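Local coordinates for protein ribose-phosphate pyrophosphokinase (Mycobacterium smegmatis, PDB 5MP7) that probably makes phosphoribosyl pyrophosphate by transferring the pyrophosphoryl group of ATP to the 1-hydroxyl of ribose 5-phosphate, with magnesium as cofactor, at residues A[24-29]-A[298-303]; A[29-34]-A[307-312]; A[97-102]-A[283-288]; A[160-165]-A[276-281]; A[270-275]-A[291-296]. All blocks are in the same frame, centred on the assembly; numbering follows the deposited sequence.

The subunit carries two beta-sheets flanked by helices, a parallel one bounded by strands 12-16 and 150-153 and a mixed one bounded by 215-218 and 296-299, and the five contacts run from one to the other. Contacts 1 and 2, centred 10 Å apart, both pair helix 21-31 with the C-terminal helix 302-314, which joins the first half although its sequence comes last. Contact 3, centred 12 Å from contact 1, brings a loop from each half together near the centre of the chain. Contacts 4 and 5, with centres 14 Å apart, lie in the second half around strand 278-282. From 276 onward the chain visits contacts 4, 3, 5, 1 and 2 in turn, so the run 276-312 ties both halves together.

Contact 1 (A[24-29]-A[298-303]); sequences ADQVAK and VLSIAP
Ser-300, the first residue of 298-303 to meet helix 21-31, donates its hydroxyl to the side-chain carbonyl of Gln-26, with OG 2.7 Å from OE1. The donor sits well above the amide plane, 41° out of it, and the C=O...O angle is 139°. The same OG accepts from the backbone N of Ala-302 at 3.2 Å, a capping bond at the start of helix 302-314, so one hydroxyl serves both helices. Asn-283 gives Gln-26 OE1 a second donor and, through its own OD1, takes the N-H of Ile-301. Next comes Ala-302, whose CB lies 3.6 Å from Gln-26 CB and 4.1 Å from Val-27 CG2. Val-27 holds CG2 beside its backbone N (CG1 anti to it, chi1 167°), which turns that methyl to the alanine. The site is where the chain leaves strand 296-299, paired with 278-282, and enters helix 302-314 against helix 21-31, whose Ala-24 and Ala-28 rest on strand 12-16.

Contact 2 (A[29-34]-A[307-312]); sequences KELDVA and NTIRAV
Leu-31 packing on Ile-309 and Arg-310 makes this a small, mainly apolar helix-helix contact, between the C-terminal end of helix 21-31 and the middle of helix 302-314, well away from the predicted substrate sites. Its closest apolar approach is methyl to methyl: Leu-31 CD1 comes to 4.0 Å from Ile-309 CG2 and 4.1 Å from Ile-309 CD1, the two side chains crossing at about a right angle. A chi1 of -71° sets CG of Leu-31 anti to the carbonyl carbon, and its two methyls then meet different partners. While CD1 takes Ile-309, CD2 lies 4.2 Å from NH1 of Arg-310, and these two side chains run past each other in opposite directions. Arg-310 bends at chi3 (51°), which brings its guanidinium back along helix 302-314 toward the end of helix 21-31, where NH1 stands 3.8 Å from the carbonyl O of Glu-30. Just beyond, helix 21-31 closes with a Schellman motif in which Asp-32, at positive phi, is the C-prime residue. Ile-309 also packs on Ile-96 of strand 92-97, in the parallel sheet. The chemistry is thus van der Waals packing, with no hydrogen bond across the segments; the Glu-30 carboxylate, its OE1 6.2 Å from Arg-310 NH1, could add at most a longer-range electrostatic attraction.

Contact 3 (A[97-102]-A[283-288]); sequences LPFYPY and NTLPIT
Thr-284 and Phe-99 bury more surface in this contact than their partners across it, Pro-98 and Leu-285. Thr-284 packs against the ring of Pro-98: its CG2 is 3.9 Å from Pro-98 CB, and its carbonyl O comes within 3.8 Å of that same carbon. With chi1 at 44°, the threonine methyl lies beside its backbone N and faces the proline, while OG1 is hydrogen-bonded to His-260 ND1. The carbonyl O has a polar partner too, the hydroxyl of Ser-66. Phe-99 takes Leu-285 on one face of its ring. CD1 of the leucine sits 4.2 Å from the ring centroid, 22° off the normal, a CH-pi contact shifted toward the CG-CD1 side, with CD1 of Leu-285 3.9 Å from CD1 of Phe-99. His-260 also meets the phenylalanine ring edge-to-face. The Phe-99 side chain lies about 5 Å from that of Arg-104, predicted to bind ATP, and packs on Asn-45 of a second subunit, also a predicted ATP-binding residue. The two loops meet deep in the chain at the junction of its halves: 97-102 runs from strand 92-97 of the parallel sheet toward helix 116-127, while the loop 283-288 leads from strand 278-282 of the mixed sheet to strand 296-299.

Contact 4 (A[160-165]-A[276-281]); sequences TGYIGE and AREVIV
Tyr-162 reaches from helix 156-167 to Ile-280 and Glu-278 on strand 278-282, and the contact is tight around the isoleucine. CD1 of Ile-280 lies 3.6 Å from CE1 of Tyr-162, obliquely to the ring, and 3.9 Å from CG1 of Ile-163, so one methyl touches two consecutive helix side chains. Leu-159, a turn back on the helix, and Leu-299 of strand 296-299 also touch Ile-280. This is a helix laid on a sheet of the alpha/beta, phosphoribosyltransferase-like fold: the axes of 160-165 and 278-281 approach to 10.5 Å and run at 149°, roughly antiparallel. Toward the partly exposed side the packing gives way to polar groups. There the Tyr-162 hydroxyl donates to the carboxylate of Glu-278, OH to OE2 being modelled at 2.5 Å, a length too short to be taken literally. The oxygen arrives at the ring edge, near its plane, while the carboxylate is turned 73° from the ring. An extended chain, with CG anti to the backbone N (chi1 -158°), carries the Glu-278 carboxylate out to the helix. Thr-297 OG1 also hydrogen-bonds OE2, and Tyr-167 OH hydrogen-bonds OE1.

Contact 5 (A[270-275]-A[291-296]); sequences RLAECG and KRFPQL
Phe-293 sets its ring against Leu-271 and Ala-272 at the C-terminal end of helix 267-273, where a type I beta turn, Phe-293 to Leu-296, leads into strand 296-299 of the mixed sheet of the phosphoribosyltransferase-like alpha/beta fold. Helix 267-273 comes just before strand 278-282 in the chain, so the contact fastens the loop linking two neighbouring strands to the helix that precedes them. The apolar part belongs to the phenylalanine. CZ at the far end of its ring is 3.7 Å from CB of Leu-271 and 4.0 Å from CD1 of the same leucine; nearer the backbone, CD2 lies 3.9 Å from CB of Ala-272. Both helix residues approach the ring obliquely. Phe-293 holds CG between its backbone N and carbonyl carbon (chi1 57°), which swings the ring back over its own turn: CB of Leu-296 stands 3.9 Å above one face, over the centre. Val-279 of strand 278-282 also packs on this side chain, and the side chain of Leu-271 is about 5 Å from Gly-236, predicted to bind ribose 5-phosphate. Polar contact is slighter. Gln-295 bends at chi2 (85°) and turns its amide toward the helix end, where NE2 gives a weak hydrogen bond to the carbonyl O of Ala-272, 3.2 Å long with an N-H...O angle of only 121°.

Contact 1 (A[24-29]-A[298-303])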
# COMPACT_ATOMS: atom_id res chain seq x y z
N ALA A 24 -24.30 26.84 -49.10
CA ALA A 24 -24.98 27.93 -48.38
C ALA A 24 -24.48 29.30 -48.82
O ALA A 24 -25.25 30.22 -49.02
CB ALA A 24 -24.81 27.76 -46.86
N ASP A 25 -23.17 29.41 -48.97
CA ASP A 25 -22.54 30.63 -49.44
C ASP A 25 -22.94 30.95 -50.87
O ASP A 25 -23.21 32.10 -51.15
CB ASP A 25 -21.04 30.47 -49.28
CG ASP A 25 -20.25 31.48 -50.06
OD1 ASP A 25 -20.06 32.61 -49.55
OD2 ASP A 25 -19.81 31.10 -51.20
N GLN A 26 -22.99 29.95 -51.76
CA GLN A 26 -23.43 30.18 -53.16
C GLN A 26 -24.88 30.63 -53.24
O GLN A 26 -25.19 31.54 -54.00
CB GLN A 26 -23.29 28.93 -54.02
CG GLN A 26 -21.88 28.56 -54.44
CD GLN A 26 -21.75 27.15 -55.02
OE1 GLN A 26 -22.73 26.51 -55.41
NE2 GLN A 26 -20.54 26.66 -55.06
N VAL A 27 -25.76 30.06 -52.42
CA VAL A 27 -27.16 30.43 -52.43
C VAL A 27 -27.35 31.85 -51.89
O VAL A 27 -28.10 32.62 -52.46
CB VAL A 27 -27.99 29.47 -51.58
CG1 VAL A 27 -29.38 30.03 -51.34
CG2 VAL A 27 -28.13 28.13 -52.27
N ALA A 28 -26.68 32.15 -50.79
CA ALA A 28 -26.68 33.48 -50.19
C ALA A 28 -26.23 34.56 -51.16
O ALA A 28 -26.84 35.61 -51.23
CB ALA A 28 -25.78 33.50 -48.96
N LYS A 29 -25.17 34.29 -51.91
CA LYS A 29 -24.70 35.22 -52.94
C LYS A 29 -25.70 35.46 -54.01
O LYS A 29 -25.88 36.59 -54.39
CB LYS A 29 -23.41 34.75 -53.56
CG LYS A 29 -22.20 35.32 -52.86
CD LYS A 29 -21.10 34.26 -52.67
CE LYS A 29 -19.76 34.98 -52.49
NZ LYS A 29 -18.50 34.20 -52.33
N VAL A 298 -18.80 18.87 -61.74
CA VAL A 298 -19.80 19.26 -60.75
C VAL A 298 -20.49 20.51 -61.20
O VAL A 298 -19.83 21.51 -61.44
CB VAL A 298 -19.18 19.48 -59.36
CG1 VAL A 298 -20.25 19.83 -58.35
CG2 VAL A 298 -18.48 18.20 -58.92
N LEU A 299 -21.81 20.45 -61.31
CA LEU A 299 -22.58 21.64 -61.69
C LEU A 299 -23.26 22.16 -60.46
O LEU A 299 -23.59 21.38 -59.57
CB LEU A 299 -23.60 21.32 -62.75
CG LEU A 299 -23.05 20.61 -63.99
CD1 LEU A 299 -24.22 20.16 -64.85
CD2 LEU A 299 -22.09 21.49 -64.81
N SER A 300 -23.44 23.47 -60.38
CA SER A 300 -24.02 24.05 -59.20
C SER A 300 -25.55 23.96 -59.22
O SER A 300 -26.14 24.32 -60.21
CB SER A 300 -23.63 25.52 -59.05
OG SER A 300 -24.02 25.98 -57.74
N ILE A 301 -26.13 23.54 -58.12
CA ILE A 301 -27.57 23.60 -57.92
C ILE A 301 -28.03 24.95 -57.31
O ILE A 301 -29.22 25.16 -57.12
CB ILE A 301 -28.03 22.41 -57.03
CG1 ILE A 301 -29.45 22.02 -57.38
CG2 ILE A 301 -27.89 22.66 -55.53
CD1 ILE A 301 -29.50 21.09 -58.57
N ALA A 302 -27.11 25.84 -56.99
CA ALA A 302 -27.43 27.05 -56.29
C ALA A 302 -28.41 27.95 -57.01
O ALA A 302 -29.32 28.48 -56.35
CB ALA A 302 -26.19 27.82 -55.91
N PRO A 303 -28.23 28.18 -58.32
CA PRO A 303 -29.17 29.11 -58.99
C PRO A 303 -30.62 28.60 -58.94
O PRO A 303 -31.54 29.39 -58.75
CB PRO A 303 -28.66 29.16 -60.41
CG PRO A 303 -27.19 28.82 -60.30
CD PRO A 303 -27.13 27.78 -59.22

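Contact 2 (A[29-34]-A[307-312])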
# COMPACT_ATOMS: atom_id res chain seq x y z
N LYS A 29 -25.17 34.29 -51.91
CA LYS A 29 -24.70 35.22 -52.94
C LYS A 29 -25.70 35.46 -54.01
O LYS A 29 -25.88 36.59 -54.39
CB LYS A 29 -23.41 34.75 -53.56
CG LYS A 29 -22.20 35.32 -52.86
CD LYS A 29 -21.10 34.26 -52.67
CE LYS A 29 -19.76 34.98 -52.49
NZ LYS A 29 -18.50 34.20 -52.33
N GLU A 30 -26.36 34.42 -54.50
CA GLU A 30 -27.41 34.58 -55.56
C GLU A 30 -28.59 35.42 -55.11
O GLU A 30 -29.15 36.16 -55.91
CB GLU A 30 -27.94 33.22 -56.03
CG GLU A 30 -26.84 32.33 -56.63
CD GLU A 30 -26.44 32.77 -58.04
OE1 GLU A 30 -26.80 33.92 -58.43
OE2 GLU A 30 -25.77 31.96 -58.76
N LEU A 31 -28.95 35.29 -53.83
CA LEU A 31 -30.07 36.03 -53.25
C LEU A 31 -29.69 37.40 -52.75
O LEU A 31 -30.57 38.20 -52.51
CB LEU A 31 -30.63 35.29 -52.05
CG LEU A 31 -31.40 34.02 -52.33
CD1 LEU A 31 -31.59 33.28 -51.02
CD2 LEU A 31 -32.73 34.32 -52.98
N ASP A 32 -28.38 37.64 -52.57
CA ASP A 32 -27.86 38.88 -51.97
C ASP A 32 -28.32 39.07 -50.54
O ASP A 32 -28.70 40.16 -50.12
CB ASP A 32 -28.23 40.12 -52.82
CG ASP A 32 -27.48 41.39 -52.39
OD1 ASP A 32 -26.23 41.31 -52.20
OD2 ASP A 32 -28.13 42.46 -52.24
N VAL A 33 -28.34 37.98 -49.80
CA VAL A 33 -28.77 38.01 -48.41
C VAL A 33 -27.72 37.27 -47.63
O VAL A 33 -27.35 36.19 -48.02
CB VAL A 33 -30.13 37.29 -48.24
CG1 VAL A 33 -30.48 37.10 -46.77
CG2 VAL A 33 -31.23 38.09 -48.92
N ALA A 34 -27.26 37.83 -46.52
CA ALA A 34 -26.28 37.15 -45.67
C ALA A 34 -26.97 36.01 -44.91
O ALA A 34 -28.16 36.10 -44.59
CB ALA A 34 -25.65 38.12 -44.69
N ASN A 307 -33.71 30.57 -57.07
CA ASN A 307 -34.97 30.87 -57.76
C ASN A 307 -36.18 30.31 -57.03
O ASN A 307 -37.22 30.99 -56.98
CB ASN A 307 -35.01 30.32 -59.17
CG ASN A 307 -34.44 31.27 -60.18
OD1 ASN A 307 -35.10 32.21 -60.59
ND2 ASN A 307 -33.23 31.01 -60.61
N THR A 308 -36.07 29.11 -56.49
CA THR A 308 -37.16 28.53 -55.73
C THR A 308 -37.45 29.30 -54.44
O THR A 308 -38.61 29.54 -54.13
CB THR A 308 -36.88 27.06 -55.35
OG1 THR A 308 -36.59 26.33 -56.53
CG2 THR A 308 -38.10 26.42 -54.74
N ILE A 309 -36.41 29.70 -53.71
CA ILE A 309 -36.58 30.52 -52.49
C ILE A 309 -37.24 31.85 -52.83
O ILE A 309 -38.15 32.28 -52.12
CB ILE A 309 -35.23 30.78 -51.78
CG1 ILE A 309 -34.70 29.46 -51.24
CG2 ILE A 309 -35.34 31.80 -50.65
CD1 ILE A 309 -33.31 29.56 -50.63
N ARG A 310 -36.82 32.47 -53.92
CA ARG A 310 -37.36 33.75 -54.31
C ARG A 310 -38.85 33.63 -54.62
O ARG A 310 -39.65 34.46 -54.19
CB ARG A 310 -36.59 34.28 -55.51
CG ARG A 310 -36.64 35.77 -55.74
CD ARG A 310 -35.40 36.43 -56.47
NE ARG A 310 -34.83 35.91 -57.75
CZ ARG A 310 -33.60 35.43 -58.00
NH1 ARG A 310 -32.69 35.28 -57.04
NH2 ARG A 310 -33.28 35.04 -59.23
N ALA A 311 -39.23 32.59 -55.35
CA ALA A 311 -40.63 32.40 -55.72
C ALA A 311 -41.53 32.06 -54.52
O ALA A 311 -42.66 32.53 -54.43
CB ALA A 311 -40.73 31.29 -56.75
N VAL A 312 -41.03 31.25 -53.61
CA VAL A 312 -41.75 30.96 -52.37
C VAL A 312 -41.93 32.21 -51.54
O VAL A 312 -43.04 32.49 -51.05
CB VAL A 312 -41.04 29.88 -51.53
CG1 VAL A 312 -41.62 29.76 -50.13
CG2 VAL A 312 -41.12 28.52 -52.24

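Contact 3 (A[97-102]-A[283-288])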
# COMPACT_ATOMS: atom_id res chain seq x y z
N LEU A 97 -34.01 20.60 -48.16
CA LEU A 97 -33.19 19.40 -48.03
C LEU A 97 -32.76 18.97 -49.43
O LEU A 97 -33.46 18.21 -50.04
CB LEU A 97 -33.99 18.30 -47.38
CG LEU A 97 -34.38 18.61 -45.93
CD1 LEU A 97 -35.72 19.28 -45.91
CD2 LEU A 97 -34.48 17.33 -45.11
N PRO A 98 -31.64 19.49 -49.94
CA PRO A 98 -31.31 19.24 -51.34
C PRO A 98 -31.22 17.75 -51.65
O PRO A 98 -31.69 17.33 -52.68
CB PRO A 98 -29.96 19.93 -51.51
CG PRO A 98 -29.93 20.99 -50.47
CD PRO A 98 -30.67 20.42 -49.31
N PHE A 99 -30.65 16.98 -50.74
CA PHE A 99 -30.71 15.52 -50.79
C PHE A 99 -31.59 15.06 -49.63
O PHE A 99 -31.27 15.29 -48.46
CB PHE A 99 -29.30 14.98 -50.69
CG PHE A 99 -29.20 13.48 -50.52
CD1 PHE A 99 -29.17 12.66 -51.63
CD2 PHE A 99 -29.07 12.91 -49.26
CE1 PHE A 99 -29.04 11.30 -51.51
CE2 PHE A 99 -28.94 11.55 -49.12
CZ PHE A 99 -28.94 10.73 -50.25
N TYR A 100 -32.74 14.46 -49.95
CA TYR A 100 -33.73 14.08 -48.94
C TYR A 100 -33.27 12.82 -48.22
O TYR A 100 -33.13 11.77 -48.84
CB TYR A 100 -35.07 13.89 -49.61
CG TYR A 100 -36.24 13.74 -48.68
CD1 TYR A 100 -36.52 12.52 -48.06
CD2 TYR A 100 -37.13 14.78 -48.48
CE1 TYR A 100 -37.64 12.35 -47.26
CE2 TYR A 100 -38.26 14.63 -47.65
CZ TYR A 100 -38.51 13.41 -47.07
OH TYR A 100 -39.60 13.22 -46.27
N PRO A 101 -32.98 12.91 -46.94
CA PRO A 101 -32.52 11.74 -46.22
C PRO A 101 -33.59 10.66 -46.06
O PRO A 101 -34.76 11.00 -45.85
CB PRO A 101 -32.16 12.29 -44.82
CG PRO A 101 -32.81 13.61 -44.71
CD PRO A 101 -33.32 14.02 -46.05
N TYR A 102 -33.16 9.40 -46.16
CA TYR A 102 -33.96 8.22 -46.09
C TYR A 102 -34.90 8.05 -47.27
O TYR A 102 -35.83 7.26 -47.20
CB TYR A 102 -34.72 8.17 -44.75
CG TYR A 102 -33.82 7.91 -43.62
CD1 TYR A 102 -33.42 6.64 -43.34
CD2 TYR A 102 -33.32 8.96 -42.85
CE1 TYR A 102 -32.58 6.37 -42.29
CE2 TYR A 102 -32.47 8.72 -41.79
CZ TYR A 102 -32.10 7.42 -41.51
OH TYR A 102 -31.19 7.16 -40.54
N ASN A 283 -24.01 19.66 -56.98
CA ASN A 283 -23.47 19.81 -55.63
C ASN A 283 -24.54 19.83 -54.52
O ASN A 283 -24.47 20.66 -53.61
CB ASN A 283 -22.54 21.05 -55.58
CG ASN A 283 -23.29 22.35 -55.69
OD1 ASN A 283 -24.35 22.42 -56.31
ND2 ASN A 283 -22.75 23.37 -55.11
N THR A 284 -25.55 18.98 -54.62
CA THR A 284 -26.55 18.88 -53.57
C THR A 284 -25.90 18.40 -52.30
O THR A 284 -26.34 18.73 -51.24
CB THR A 284 -27.69 17.91 -53.93
OG1 THR A 284 -27.16 16.73 -54.51
CG2 THR A 284 -28.69 18.55 -54.89
N LEU A 285 -24.85 17.61 -52.45
CA LEU A 285 -23.99 17.15 -51.39
C LEU A 285 -22.62 17.74 -51.61
O LEU A 285 -22.28 18.06 -52.74
CB LEU A 285 -23.85 15.64 -51.44
CG LEU A 285 -25.18 14.99 -51.05
CD1 LEU A 285 -25.36 13.63 -51.66
CD2 LEU A 285 -25.33 14.87 -49.53
N PRO A 286 -21.84 17.92 -50.53
CA PRO A 286 -20.53 18.56 -50.72
C PRO A 286 -19.58 17.56 -51.36
O PRO A 286 -19.47 16.44 -50.89
CB PRO A 286 -20.09 18.91 -49.30
CG PRO A 286 -20.81 17.96 -48.45
CD PRO A 286 -22.09 17.59 -49.12
N ILE A 287 -18.93 17.95 -52.44
CA ILE A 287 -18.00 17.07 -53.11
C ILE A 287 -16.61 17.45 -52.63
O ILE A 287 -15.99 18.34 -53.19
CB ILE A 287 -18.08 17.22 -54.64
CG1 ILE A 287 -19.54 17.25 -55.15
CG2 ILE A 287 -17.28 16.11 -55.30
CD1 ILE A 287 -20.32 15.96 -54.97
N THR A 288 -16.12 16.76 -51.60
CA THR A 288 -14.82 17.08 -51.02
C THR A 288 -13.71 16.57 -51.91
O THR A 288 -13.95 15.82 -52.88
CB THR A 288 -14.65 16.43 -49.62
OG1 THR A 288 -14.71 15.00 -49.71
CG2 THR A 288 -15.71 16.95 -48.66

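Contact 4 (A[160-165]-A[276-281])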
# COMPACT_ATOMS: atom_id res chain seq x y z
N THR A 160 -29.18 17.83 -68.74
CA THR A 160 -29.33 17.56 -70.18
C THR A 160 -28.89 18.74 -70.99
O THR A 160 -28.41 18.56 -72.08
CB THR A 160 -30.78 17.15 -70.60
OG1 THR A 160 -31.74 18.14 -70.22
CG2 THR A 160 -31.17 15.83 -69.93
N GLY A 161 -29.07 19.95 -70.48
CA GLY A 161 -28.53 21.14 -71.11
C GLY A 161 -27.02 21.06 -71.26
O GLY A 161 -26.48 21.40 -72.30
N TYR A 162 -26.33 20.59 -70.24
CA TYR A 162 -24.88 20.44 -70.30
C TYR A 162 -24.49 19.34 -71.29
O TYR A 162 -23.58 19.51 -72.10
CB TYR A 162 -24.32 20.15 -68.92
CG TYR A 162 -22.86 19.81 -68.90
CD1 TYR A 162 -22.45 18.50 -69.04
CD2 TYR A 162 -21.89 20.79 -68.70
CE1 TYR A 162 -21.11 18.16 -69.01
CE2 TYR A 162 -20.55 20.46 -68.66
CZ TYR A 162 -20.18 19.14 -68.81
OH TYR A 162 -18.87 18.78 -68.78
N ILE A 163 -25.16 18.21 -71.22
CA ILE A 163 -24.90 17.10 -72.15
C ILE A 163 -25.22 17.48 -73.59
O ILE A 163 -24.47 17.11 -74.49
CB ILE A 163 -25.69 15.84 -71.74
CG1 ILE A 163 -25.09 15.26 -70.46
CG2 ILE A 163 -25.65 14.78 -72.83
CD1 ILE A 163 -25.94 14.22 -69.79
N GLY A 164 -26.29 18.23 -73.81
CA GLY A 164 -26.58 18.81 -75.13
C GLY A 164 -25.51 19.74 -75.67
O GLY A 164 -25.19 19.64 -76.83
N GLU A 165 -24.93 20.62 -74.84
CA GLU A 165 -23.80 21.52 -75.24
C GLU A 165 -22.53 20.73 -75.67
O GLU A 165 -21.84 21.15 -76.59
CB GLU A 165 -23.35 22.50 -74.12
CG GLU A 165 -24.32 23.55 -73.54
CD GLU A 165 -23.75 24.38 -72.33
OE1 GLU A 165 -22.49 24.49 -72.14
OE2 GLU A 165 -24.56 24.96 -71.55
N ALA A 276 -15.66 5.10 -68.02
CA ALA A 276 -16.51 6.22 -68.38
C ALA A 276 -15.71 7.46 -68.72
O ALA A 276 -14.77 7.80 -68.05
CB ALA A 276 -17.48 6.52 -67.28
N ARG A 277 -16.12 8.11 -69.78
CA ARG A 277 -15.49 9.31 -70.27
C ARG A 277 -15.77 10.49 -69.35
O ARG A 277 -14.93 11.36 -69.19
CB ARG A 277 -16.01 9.62 -71.66
CG ARG A 277 -15.10 10.50 -72.45
CD ARG A 277 -15.77 11.20 -73.62
NE ARG A 277 -15.43 12.63 -73.51
CZ ARG A 277 -15.36 13.52 -74.49
NH1 ARG A 277 -15.49 13.18 -75.78
NH2 ARG A 277 -15.09 14.79 -74.18
N GLU A 278 -16.99 10.57 -68.83
CA GLU A 278 -17.37 11.68 -67.96
C GLU A 278 -18.38 11.22 -66.90
O GLU A 278 -19.18 10.32 -67.15
CB GLU A 278 -17.94 12.82 -68.78
CG GLU A 278 -17.85 14.13 -68.02
CD GLU A 278 -18.23 15.36 -68.82
OE1 GLU A 278 -18.47 15.27 -70.06
OE2 GLU A 278 -18.22 16.46 -68.21
N VAL A 279 -18.30 11.82 -65.71
CA VAL A 279 -19.26 11.60 -64.65
C VAL A 279 -19.74 12.98 -64.22
O VAL A 279 -18.95 13.80 -63.84
CB VAL A 279 -18.65 10.88 -63.47
CG1 VAL A 279 -19.72 10.64 -62.42
CG2 VAL A 279 -18.06 9.57 -63.89
N ILE A 280 -21.03 13.27 -64.36
CA ILE A 280 -21.58 14.58 -64.12
C ILE A 280 -22.54 14.50 -62.94
O ILE A 280 -23.44 13.66 -62.93
CB ILE A 280 -22.35 15.06 -65.32
CG1 ILE A 280 -21.48 14.95 -66.55
CG2 ILE A 280 -22.76 16.52 -65.15
CD1 ILE A 280 -22.24 14.95 -67.85
N VAL A 281 -22.29 15.33 -61.93
CA VAL A 281 -23.11 15.43 -60.73
C VAL A 281 -23.36 16.87 -60.37
O VAL A 281 -22.76 17.76 -60.95
CB VAL A 281 -22.51 14.73 -59.50
CG1 VAL A 281 -22.31 13.27 -59.75
CG2 VAL A 281 -21.21 15.36 -59.11

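Contact 5 (A[270-275]-A[291-296])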
# COMPACT_ATOMS: atom_id res chain seq x y z
N ARG A 270 -13.44 3.47 -58.09
CA ARG A 270 -14.27 2.62 -58.95
C ARG A 270 -14.67 3.31 -60.25
O ARG A 270 -14.50 2.75 -61.35
CB ARG A 270 -15.54 2.17 -58.18
CG ARG A 270 -15.34 0.79 -57.54
CD ARG A 270 -16.50 -0.14 -57.87
NE ARG A 270 -17.50 -0.09 -56.84
CZ ARG A 270 -17.62 -0.88 -55.78
NH1 ARG A 270 -16.74 -1.85 -55.51
NH2 ARG A 270 -18.63 -0.67 -54.94
N LEU A 271 -15.14 4.55 -60.13
CA LEU A 271 -15.58 5.31 -61.29
C LEU A 271 -14.46 5.84 -62.18
O LEU A 271 -14.58 5.84 -63.42
CB LEU A 271 -16.44 6.46 -60.87
CG LEU A 271 -17.73 6.03 -60.16
CD1 LEU A 271 -18.41 7.27 -59.59
CD2 LEU A 271 -18.67 5.33 -61.12
N ALA A 272 -13.36 6.25 -61.56
CA ALA A 272 -12.17 6.68 -62.30
C ALA A 272 -11.53 5.54 -63.13
O ALA A 272 -11.03 5.79 -64.21
CB ALA A 272 -11.14 7.27 -61.34
N GLU A 273 -11.59 4.31 -62.62
CA GLU A 273 -11.00 3.12 -63.25
C GLU A 273 -11.94 2.41 -64.19
O GLU A 273 -11.50 1.61 -65.02
CB GLU A 273 -10.57 2.09 -62.22
CG GLU A 273 -9.30 2.49 -61.48
CD GLU A 273 -8.97 1.55 -60.33
OE1 GLU A 273 -9.64 0.51 -60.15
OE2 GLU A 273 -8.04 1.90 -59.55
N CYS A 274 -13.24 2.69 -64.11
CA CYS A 274 -14.16 2.13 -65.09
C CYS A 274 -14.01 2.98 -66.38
O CYS A 274 -13.41 4.06 -66.41
CB CYS A 274 -15.61 2.12 -64.58
SG CYS A 274 -16.52 3.68 -64.76
N GLY A 275 -14.56 2.51 -67.47
CA GLY A 275 -14.27 3.19 -68.72
C GLY A 275 -14.85 4.58 -68.94
O GLY A 275 -14.61 5.16 -69.99
N LYS A 291 -13.25 12.90 -52.82
CA LYS A 291 -14.24 12.32 -53.72
C LYS A 291 -13.99 12.73 -55.17
O LYS A 291 -14.63 12.18 -56.08
CB LYS A 291 -15.68 12.70 -53.27
CG LYS A 291 -15.95 12.42 -51.79
CD LYS A 291 -17.44 12.24 -51.45
CE LYS A 291 -17.65 12.32 -49.93
NZ LYS A 291 -18.46 11.21 -49.43
N ARG A 292 -13.08 13.68 -55.39
CA ARG A 292 -12.79 14.17 -56.74
C ARG A 292 -11.87 13.25 -57.56
O ARG A 292 -11.10 12.45 -57.01
CB ARG A 292 -12.22 15.57 -56.72
CG ARG A 292 -13.32 16.59 -56.72
CD ARG A 292 -12.86 18.02 -56.58
NE ARG A 292 -13.94 18.85 -56.08
CZ ARG A 292 -15.01 19.25 -56.77
NH1 ARG A 292 -15.10 18.96 -58.08
NH2 ARG A 292 -15.95 19.98 -56.15
N PHE A 293 -12.08 13.31 -58.87
CA PHE A 293 -11.30 12.56 -59.86
C PHE A 293 -11.45 13.25 -61.22
O PHE A 293 -12.28 14.15 -61.38
CB PHE A 293 -11.67 11.06 -59.90
CG PHE A 293 -13.12 10.75 -60.18
CD1 PHE A 293 -14.06 10.84 -59.17
CD2 PHE A 293 -13.53 10.31 -61.42
CE1 PHE A 293 -15.40 10.55 -59.39
CE2 PHE A 293 -14.86 10.00 -61.66
CZ PHE A 293 -15.79 10.12 -60.65
N PRO A 294 -10.59 12.89 -62.18
CA PRO A 294 -10.49 13.74 -63.38
C PRO A 294 -11.75 13.79 -64.27
O PRO A 294 -12.09 14.85 -64.79
CB PRO A 294 -9.31 13.12 -64.12
CG PRO A 294 -8.45 12.57 -63.03
CD PRO A 294 -9.45 11.94 -62.10
N GLN A 295 -12.45 12.66 -64.40
CA GLN A 295 -13.66 12.59 -65.21
C GLN A 295 -14.87 13.29 -64.57
O GLN A 295 -15.86 13.51 -65.25
CB GLN A 295 -14.05 11.15 -65.47
CG GLN A 295 -13.04 10.37 -66.29
CD GLN A 295 -11.92 9.78 -65.42
OE1 GLN A 295 -11.51 10.37 -64.43
NE2 GLN A 295 -11.44 8.60 -65.79
N LEU A 296 -14.78 13.63 -63.29
CA LEU A 296 -15.85 14.26 -62.55
C LEU A 296 -16.08 15.73 -62.85
O LEU A 296 -15.19 16.53 -62.79
CB LEU A 296 -15.59 14.11 -61.04
CG LEU A 296 -16.80 14.49 -60.21
CD1 LEU A 296 -17.97 13.54 -60.43
CD2 LEU A 296 -16.40 14.48 -58.74